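Local coordinates for protein-S-isoprenylcysteine O-methyltransferase (Tribolium castaneum, PDB 5V7P) that methylates the C-terminal carboxyl group of isoprenylated cysteine residues in proteins at the endoplasmic reticulum membrane, using S-adenosyl-L-methionine as methyl donor, at residues 201-204 and 205-208. Sequence-based numbering, arbitrary orientation.
With SAH (S-adenosyl-L-homocysteine), chain C; MPG ([(Z)-octadec-9-enyl] (2R)-2,3-bis(oxidanyl)propanoate), chain B; MPG ([(Z)-octadec-9-enyl] (2R)-2,3-bis(oxidanyl)propanoate), chain R.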
loop_
_atom_site.group_PDB
_atom_site.type_symbol
_atom_site.label_atom_id
_atom_site.label_comp_id
_atom_site.label_asym_id
_atom_site.label_seq_id
_atom_site.Cartn_x
_atom_site.Cartn_y
_atom_site.Cartn_z
ATOM N N HIS A 201 -6.803 -15.382 16.558
ATOM C CA HIS A 201 -7.151 -16.679 16.001
ATOM C C HIS A 201 -6.851 -16.707 14.509
ATOM O O HIS A 201 -6.551 -15.684 13.887
ATOM C CB HIS A 201 -8.627 -17.000 16.258
ATOM C CG HIS A 201 -9.578 -16.098 15.534
ATOM N ND1 HIS A 201 -9.889 -14.831 15.979
ATOM C CD2 HIS A 201 -10.294 -16.283 14.398
ATOM C CE1 HIS A 201 -10.751 -14.273 15.147
ATOM N NE2 HIS A 201 -11.013 -15.134 14.180
ATOM N N GLY A 202 -6.942 -17.905 13.935
ATOM C CA GLY A 202 -6.631 -18.066 12.527
ATOM C C GLY A 202 -5.164 -17.781 12.261
ATOM O O GLY A 202 -4.287 -18.082 13.078
ATOM N N VAL A 203 -4.888 -17.185 11.099
ATOM C CA VAL A 203 -3.515 -16.846 10.750
ATOM C C VAL A 203 -2.899 -15.894 11.766
ATOM O O VAL A 203 -1.671 -15.792 11.852
ATOM C CB VAL A 203 -3.452 -16.258 9.323
ATOM C CG1 VAL A 203 -3.825 -17.322 8.299
ATOM C CG2 VAL A 203 -4.357 -15.040 9.189
ATOM N N TYR A 204 -3.721 -15.194 12.552
ATOM C CA TYR A 204 -3.180 -14.366 13.623
ATOM C C TYR A 204 -2.665 -15.193 14.793
ATOM O O TYR A 204 -2.012 -14.636 15.681
ATOM C CB TYR A 204 -4.233 -13.362 14.097
ATOM C CG TYR A 204 -4.400 -12.219 13.127
ATOM C CD1 TYR A 204 -5.313 -12.295 12.083
ATOM C CD2 TYR A 204 -3.622 -11.076 13.235
ATOM C CE1 TYR A 204 -5.455 -11.255 11.182
ATOM C CE2 TYR A 204 -3.758 -10.034 12.345
ATOM C CZ TYR A 204 -4.672 -10.129 11.318
ATOM O OH TYR A 204 -4.806 -9.090 10.428
ATOM N N ALA A 205 -2.932 -16.499 14.812
ATOM C CA ALA A 205 -2.258 -17.385 15.749
ATOM C C ALA A 205 -0.875 -17.794 15.259
ATOM O O ALA A 205 -0.028 -18.169 16.076
ATOM C CB ALA A 205 -3.104 -18.634 16.002
ATOM N N TRP A 206 -0.632 -17.730 13.947
ATOM C CA TRP A 206 0.688 -18.040 13.405
ATOM C C TRP A 206 1.617 -16.836 13.500
ATOM O O TRP A 206 2.753 -16.953 13.972
ATOM C CB TRP A 206 0.572 -18.487 11.944
ATOM C CG TRP A 206 -0.396 -19.603 11.696
ATOM C CD1 TRP A 206 -0.966 -20.426 12.623
ATOM C CD2 TRP A 206 -0.912 -20.012 10.424
ATOM N NE1 TRP A 206 -1.806 -21.323 12.006
ATOM C CE2 TRP A 206 -1.790 -21.091 10.656
ATOM C CE3 TRP A 206 -0.719 -19.571 9.111
ATOM C CZ2 TRP A 206 -2.470 -21.735 9.625
ATOM C CZ3 TRP A 206 -1.394 -20.212 8.088
ATOM C CH2 TRP A 206 -2.259 -21.281 8.351
ATOM N N PHE A 207 1.148 -15.676 13.044
ATOM C CA PHE A 207 1.937 -14.455 13.020
ATOM C C PHE A 207 1.111 -13.309 13.583
ATOM O O PHE A 207 -0.119 -13.307 13.496
ATOM C CB PHE A 207 2.385 -14.097 11.594
ATOM C CG PHE A 207 2.782 -15.282 10.762
ATOM C CD1 PHE A 207 4.013 -15.892 10.940
ATOM C CD2 PHE A 207 1.930 -15.776 9.788
ATOM C CE1 PHE A 207 4.381 -16.977 10.169
ATOM C CE2 PHE A 207 2.294 -16.863 9.015
ATOM C CZ PHE A 207 3.521 -17.462 9.206
ATOM N N ARG A 208 1.802 -12.325 14.160
ATOM C CA ARG A 208 1.128 -11.128 14.641
ATOM C C ARG A 208 0.731 -10.192 13.508
ATOM O O ARG A 208 -0.191 -9.387 13.681
ATOM C CB ARG A 208 2.019 -10.379 15.635
ATOM C CG ARG A 208 2.433 -11.214 16.834
ATOM C CD ARG A 208 2.630 -10.356 18.072
ATOM N NE ARG A 208 3.697 -9.371 17.912
ATOM C CZ ARG A 208 4.978 -9.580 18.203
ATOM N NH1 ARG A 208 5.384 -10.750 18.673
ATOM N NH2 ARG A 208 5.865 -8.610 18.021
HETATM N N SAH C . -0.611 -5.771 11.082
HETATM C CA SAH C . -1.759 -6.626 10.815
HETATM C CB SAH C . -2.959 -5.789 10.387
HETATM C CG SAH C . -2.673 -4.792 9.268
HETATM S SD SAH C . -4.077 -3.676 9.010
HETATM C C SAH C . -1.431 -7.660 9.740
HETATM O O SAH C . -0.431 -7.544 9.029
HETATM O OXT SAH C . -2.157 -8.637 9.552
HETATM C "C5'" SAH C . -3.517 -2.441 10.218
HETATM C "C4'" SAH C . -4.499 -2.222 11.362
HETATM O "O4'" SAH C . -4.793 -3.451 11.993
HETATM C "C3'" SAH C . -3.895 -1.302 12.414
HETATM O "O3'" SAH C . -4.698 -0.159 12.594
HETATM C "C2'" SAH C . -3.821 -2.122 13.685
HETATM O "O2'" SAH C . -4.279 -1.384 14.796
HETATM C "C1'" SAH C . -4.698 -3.339 13.400
HETATM N N9 SAH C . -4.168 -4.596 13.967
HETATM C C8 SAH C . -2.892 -5.088 13.872
HETATM N N7 SAH C . -2.831 -6.274 14.516
HETATM C C5 SAH C . -4.052 -6.550 15.018
HETATM C C6 SAH C . -4.539 -7.618 15.756
HETATM N N6 SAH C . -3.744 -8.629 16.095
HETATM N N1 SAH C . -5.862 -7.620 16.136
HETATM C C2 SAH C . -6.690 -6.575 15.789
HETATM N N3 SAH C . -6.199 -5.518 15.057
HETATM C C4 SAH C . -4.901 -5.506 14.679
HETATM C C2 MPG B . -11.402 -16.441 7.255
HETATM C C3 MPG B . -11.259 -17.840 6.651
HETATM C C4 MPG B . -10.524 -17.766 5.315
HETATM C C5 MPG B . -9.895 -19.125 5.021
HETATM C C6 MPG B . -9.636 -19.267 3.521
HETATM C C7 MPG B . -8.731 -20.473 3.277
HETATM C C8 MPG B . -8.025 -20.329 1.931
HETATM C C9 MPG B . -7.887 -21.710 1.289
HETATM C C10 MPG B . -7.738 -21.862 -0.011
HETATM C C11 MPG B . -7.695 -20.663 -0.961
HETATM C C12 MPG B . -7.061 -21.075 -2.290
HETATM C C13 MPG B . -7.818 -20.425 -3.446
HETATM C C14 MPG B . -6.997 -20.560 -4.727
HETATM O O1 MPG B . -12.852 -15.442 8.867
HETATM C C1 MPG B . -12.846 -16.171 7.671
HETATM C CXD MPG B . -14.562 -14.585 10.530
HETATM O O2 MPG B . -15.066 -13.295 10.726
HETATM C C21 MPG B . -13.432 -14.853 11.522
HETATM O O3 MPG B . -13.773 -14.335 12.778
HETATM O O4 MPG B . -14.585 -14.169 8.214
HETATM C CX3 MPG B . -14.018 -14.705 9.108
HETATM C C2 MPG R . -7.533 -20.584 9.395
HETATM C C3 MPG R . -7.239 -20.466 7.902
HETATM C C4 MPG R . -6.040 -21.348 7.570
HETATM C C5 MPG R . -5.747 -21.268 6.073
HETATM C C6 MPG R . -4.862 -20.061 5.774
HETATM C C7 MPG R . -4.199 -20.238 4.409
HETATM C C8 MPG R . -3.054 -19.243 4.271
HETATM C C9 MPG R . -2.131 -19.699 3.136
HETATM C C10 MPG R . -0.815 -19.747 3.209
HETATM C C11 MPG R . 0.011 -19.352 4.435
HETATM C C12 MPG R . 0.939 -20.499 4.813
HETATM C C13 MPG R . 2.040 -20.624 3.761
HETATM O O1 MPG R . -9.409 -20.658 10.848
HETATM C C1 MPG R . -8.919 -20.026 9.699
HETATM C CXD MPG R . -11.283 -20.775 12.542
HETATM O O2 MPG R . -10.614 -20.660 13.767
HETATM C C21 MPG R . -11.397 -22.250 12.163
HETATM O O3 MPG R . -11.790 -22.991 13.286
HETATM O O4 MPG R . -10.818 -18.931 11.148
HETATM C CX3 MPG R . -10.500 -20.031 11.460
#
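Val203 and Trp206 meet on one side of a single short helical turn, residues 203-206, in a segment probably on the cytoplasmic side of this membrane methyltransferase. Val203 CG1 lies over a face of the indole, 4.2 Å from the centroid of the six-membered ring of Trp206 and 26° off its normal, a CH-pi contact. CG1 stands anti to the carbonyl carbon of Val203 (chi1 -66°), which carries it over the ring, while Trp206 CH2 rests 3.9 Å from C6 of the chain R lipid; branched aliphatic and broad aromatic groups suit this lipid-facing side. With alanine replacing Trp206, Val203 CG1 is likely to lose its aromatic partner and the chain R lipid part of the surface it lies on. The backbone winds tightly: Gly202, whose positive phi favours glycine, accepts Ala205 N at its O (2.7 Å) from above the carbonyl plane, whereas Val203 O takes Phe207 N almost straight (173°). The ring of Tyr204, an established S-adenosyl-L-methionine-binding residue, reaches bound S-adenosyl-L-homocysteine (SAH), its side chain touching Val199 and Pro210. The phenol suits this place because its hydroxyl can donate: Tyr204 OH gives a weak hydrogen bond to SAH OXT, 2.8 Å away.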